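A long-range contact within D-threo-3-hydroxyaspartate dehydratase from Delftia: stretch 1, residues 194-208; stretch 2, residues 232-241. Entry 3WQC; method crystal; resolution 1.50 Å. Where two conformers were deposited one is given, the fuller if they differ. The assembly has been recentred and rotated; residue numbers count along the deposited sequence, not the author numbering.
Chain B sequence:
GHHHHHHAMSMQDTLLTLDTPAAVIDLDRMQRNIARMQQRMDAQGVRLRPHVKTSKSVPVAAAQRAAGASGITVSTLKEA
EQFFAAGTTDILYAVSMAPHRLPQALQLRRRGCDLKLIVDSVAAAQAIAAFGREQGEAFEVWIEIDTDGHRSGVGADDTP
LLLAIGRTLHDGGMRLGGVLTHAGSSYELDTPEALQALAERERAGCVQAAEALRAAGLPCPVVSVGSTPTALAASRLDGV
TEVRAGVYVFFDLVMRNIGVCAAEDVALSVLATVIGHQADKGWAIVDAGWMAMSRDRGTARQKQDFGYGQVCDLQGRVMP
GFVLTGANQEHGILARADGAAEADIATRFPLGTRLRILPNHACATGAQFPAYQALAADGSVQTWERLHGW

Stretch 1 194-208: ALQALAERERAGCVQ
Stretch 2 232-241: LAASRLDGVT

Residues 194-208 form an uninterrupted α-helix that extends beyond both ends of the stretch, with phi/psi near -65/-42 and i to i+4 hydrogen bonds throughout. Residues 232-241 leave a weakly bonded helix around Leu232 and Ala233 and then run along the 194-208 helix as an irregular loop, in which extended Ala234 (-63/130) and Arg236 (-138/153) alternate with Ser235 (-75/-40) and Leu237 (-130/32), in the same direction: CA-CA distances are 5.0 Å for Gln196-Ala233 and Ala199-Ala234, 6.5 Å for Arg203-Leu237 and 5.9 Å for Val207-Gly239. A type II turn from Leu237 to Val240, closed by Val240 N to Leu237 O (3.0 Å), places Gly239 at phi/psi 90/-11. A CB there would lie 2.8 Å from Val207 CG2 and jam against the preceding carbonyl oxygen, so glycine suits both the turn and the packing.

At the N-terminal end, Ala199 and Ala234 let the backbones come close, Ala199 CB lying 3.6 Å from Ala234 CA; Leu195 (m, t) adds an apolar contact, its CB 3.7 Å from Ala233 CB. Water 1 joins Gln196 O (2.8 Å) to Ser235 N (2.9 Å).

The centre is polar. Arg203 (t, t, p; chi4 73°) and Glu200 (t, p) form a salt bridge within the helix, NH2 to OE1 at 2.8 Å and NE to OE2 at 2.9 Å, both nearly linear. The same carboxylate receives Arg236 (p, t, t; chi4 162°) through NE to OE2 (3.1 Å) and a weak NH2 to OE1 bond (3.0 Å). Sharing this anion offsets the approach of the two cations, whose NH2 atoms in Arg203 and Arg236 are 3.5 Å apart. Water 3 donates to Glu200 OE2 (2.7 Å) and Arg236 O (2.8 Å).

Arg203 NH1 also donates to Asp238 O (2.9 Å, 157°), near the guanidinium plane, tying the turn to the helix. Arg203 CG packs against Val240 CG2 at 3.6 Å, while Val207 CG2 (chi1 t) lies 3.7 Å from Gly239 C.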

# COMPACT_ATOMS: atom_id res chain seq x y z
N ALA B 194 16.97 12.98 23.02
CA ALA B 194 16.67 13.73 21.81
C ALA B 194 15.17 13.87 21.65
O ALA B 194 14.70 14.92 21.18
CB ALA B 194 17.28 13.04 20.62
N LEU B 195 14.41 12.82 22.01
CA LEU B 195 12.93 12.89 21.87
C LEU B 195 12.37 13.94 22.85
O LEU B 195 11.42 14.64 22.54
CB LEU B 195 12.29 11.52 22.14
CG LEU B 195 12.48 10.49 21.02
CD1 LEU B 195 12.14 9.11 21.59
CD2 LEU B 195 11.59 10.82 19.84
N GLN B 196 12.87 13.95 24.10
CA GLN B 196 12.36 14.88 25.09
C GLN B 196 12.65 16.32 24.62
O GLN B 196 11.80 17.21 24.75
CB GLN B 196 13.01 14.61 26.48
CG GLN B 196 12.53 15.56 27.60
CD GLN B 196 13.20 15.26 28.96
OE1 GLN B 196 13.15 14.15 29.45
NE2 GLN B 196 13.83 16.24 29.51
N ALA B 197 13.84 16.55 24.06
CA ALA B 197 14.23 17.91 23.58
C ALA B 197 13.35 18.30 22.41
O ALA B 197 12.89 19.47 22.37
CB ALA B 197 15.73 17.94 23.16
N LEU B 198 13.07 17.38 21.48
CA LEU B 198 12.23 17.74 20.30
C LEU B 198 10.81 18.01 20.80
O LEU B 198 10.19 18.93 20.29
CB LEU B 198 12.31 16.63 19.23
CG LEU B 198 11.35 16.92 18.03
CD1 LEU B 198 11.74 18.20 17.27
CD2 LEU B 198 11.39 15.68 17.17
N ALA B 199 10.31 17.23 21.78
CA ALA B 199 8.94 17.42 22.29
C ALA B 199 8.89 18.85 22.84
O ALA B 199 7.83 19.52 22.72
CB ALA B 199 8.55 16.36 23.30
N GLU B 200 9.92 19.26 23.59
CA GLU B 200 9.97 20.67 24.16
C GLU B 200 10.03 21.73 23.02
O GLU B 200 9.33 22.76 23.12
CB GLU B 200 11.14 20.82 25.11
CG GLU B 200 11.33 22.27 25.58
CD GLU B 200 10.17 22.90 26.30
OE1 GLU B 200 10.20 24.17 26.34
OE2 GLU B 200 9.20 22.23 26.79
N ARG B 201 10.79 21.49 21.95
CA ARG B 201 10.85 22.44 20.80
C ARG B 201 9.45 22.51 20.15
O ARG B 201 8.98 23.61 19.76
CB ARG B 201 11.86 21.95 19.75
CG ARG B 201 12.06 22.70 18.47
CD ARG B 201 13.28 22.10 17.66
NE ARG B 201 13.21 22.58 16.32
CZ ARG B 201 13.79 23.70 15.92
NH1 ARG B 201 14.55 24.40 16.77
NH2 ARG B 201 13.67 24.07 14.66
N GLU B 202 8.76 21.37 20.01
CA GLU B 202 7.41 21.35 19.37
C GLU B 202 6.42 22.16 20.26
O GLU B 202 5.67 23.01 19.77
CB GLU B 202 6.99 19.86 19.28
CG GLU B 202 5.64 19.69 18.59
CD GLU B 202 5.10 18.25 18.57
OE1 GLU B 202 5.33 17.46 19.54
OE2 GLU B 202 4.33 17.92 17.60
N ARG B 203 6.45 21.91 21.60
CA ARG B 203 5.56 22.62 22.53
C ARG B 203 5.89 24.09 22.45
O ARG B 203 4.99 24.94 22.33
CB ARG B 203 5.77 22.12 24.01
CG ARG B 203 4.83 22.74 25.02
CD ARG B 203 5.45 22.73 26.42
NE ARG B 203 6.66 23.63 26.49
CZ ARG B 203 6.60 24.99 26.51
NH1 ARG B 203 5.45 25.66 26.64
NH2 ARG B 203 7.78 25.65 26.52
N ALA B 204 7.17 24.42 22.63
CA ALA B 204 7.59 25.86 22.71
C ALA B 204 7.25 26.61 21.44
O ALA B 204 6.74 27.75 21.49
CB ALA B 204 9.11 25.97 22.99
N GLY B 205 7.44 25.98 20.28
CA GLY B 205 7.17 26.67 19.02
C GLY B 205 5.67 26.84 18.80
O GLY B 205 5.25 27.92 18.33
N CYS B 206 4.83 25.84 19.13
CA CYS B 206 3.39 26.03 18.90
C CYS B 206 2.87 27.12 19.84
O CYS B 206 2.03 27.92 19.46
CB CYS B 206 2.71 24.67 19.08
SG CYS B 206 1.18 24.64 18.12
N VAL B 207 3.28 27.04 21.13
CA VAL B 207 2.82 28.05 22.09
C VAL B 207 3.37 29.44 21.69
O VAL B 207 2.58 30.41 21.79
CB VAL B 207 3.30 27.60 23.50
CG1 VAL B 207 3.04 28.76 24.50
CG2 VAL B 207 2.51 26.36 23.98
N GLN B 208 4.59 29.52 21.17
CA GLN B 208 5.10 30.82 20.70
C GLN B 208 4.19 31.40 19.63
O GLN B 208 3.85 32.61 19.65
CB GLN B 208 6.52 30.65 20.10
CG GLN B 208 7.17 31.87 19.45
CD GLN B 208 8.52 31.57 18.81
OE1 GLN B 208 8.93 30.39 18.77
NE2 GLN B 208 9.06 32.50 18.10
N LEU B 232 4.71 10.77 23.89
CA LEU B 232 5.21 9.87 24.94
C LEU B 232 6.45 10.39 25.67
O LEU B 232 6.76 9.95 26.79
CB LEU B 232 5.46 8.49 24.37
CG LEU B 232 4.13 7.78 23.95
CD1 LEU B 232 4.44 6.48 23.14
CD2 LEU B 232 3.17 7.52 25.12
N ALA B 233 7.12 11.37 25.06
CA ALA B 233 8.40 11.85 25.59
C ALA B 233 8.29 13.23 26.26
O ALA B 233 9.24 13.58 27.01
CB ALA B 233 9.47 11.84 24.51
N ALA B 234 7.18 13.99 26.05
CA ALA B 234 7.16 15.39 26.51
C ALA B 234 7.28 15.38 28.04
O ALA B 234 6.54 14.69 28.69
CB ALA B 234 5.91 16.07 26.00
N SER B 235 8.19 16.16 28.62
CA SER B 235 8.17 16.30 30.11
C SER B 235 7.09 17.17 30.61
O SER B 235 6.54 16.90 31.69
CB SER B 235 9.49 16.72 30.77
OG SER B 235 10.21 17.54 29.97
N ARG B 236 6.85 18.27 29.89
CA ARG B 236 5.82 19.24 30.30
C ARG B 236 5.05 19.68 29.06
O ARG B 236 5.60 19.64 27.94
CB ARG B 236 6.45 20.49 30.97
CG ARG B 236 7.33 21.27 29.98
CD ARG B 236 7.84 22.58 30.53
NE ARG B 236 8.83 23.23 29.69
CZ ARG B 236 9.11 24.52 29.83
NH1 ARG B 236 8.46 25.19 30.75
NH2 ARG B 236 10.07 25.13 29.16
N LEU B 237 3.81 20.08 29.24
CA LEU B 237 2.99 20.56 28.14
C LEU B 237 2.32 21.89 28.42
O LEU B 237 1.17 22.11 28.00
CB LEU B 237 1.95 19.50 27.63
CG LEU B 237 2.62 18.28 26.94
CD1 LEU B 237 1.62 17.10 26.71
CD2 LEU B 237 3.33 18.65 25.62
N ASP B 238 3.01 22.73 29.21
CA ASP B 238 2.42 24.02 29.57
C ASP B 238 1.97 24.79 28.28
O ASP B 238 2.76 24.84 27.29
CB ASP B 238 3.41 24.85 30.34
CG ASP B 238 3.85 24.16 31.55
OD1 ASP B 238 4.74 23.30 31.47
OD2 ASP B 238 3.33 24.55 32.63
N GLY B 239 0.75 25.35 28.27
CA GLY B 239 0.34 26.11 27.13
C GLY B 239 -0.35 25.31 26.06
O GLY B 239 -1.02 25.87 25.17
N VAL B 240 -0.29 23.98 26.18
CA VAL B 240 -0.89 23.10 25.15
C VAL B 240 -2.28 22.67 25.58
O VAL B 240 -2.47 22.31 26.83
CB VAL B 240 0.00 21.82 24.95
CG1 VAL B 240 -0.68 20.73 24.07
CG2 VAL B 240 1.34 22.26 24.38
N THR B 241 -3.27 22.65 24.69
CA THR B 241 -4.68 22.26 25.10
C THR B 241 -4.89 20.78 24.75
O THR B 241 -5.67 20.12 25.39
CB THR B 241 -5.80 23.12 24.56
OG1 THR B 241 -5.71 23.10 23.23
CG2 THR B 241 -5.43 24.54 24.62
O HOH W 1 9.93 17.59 26.84
O HOH W 2 12.32 18.72 28.28
O HOH W 3 8.20 19.67 26.86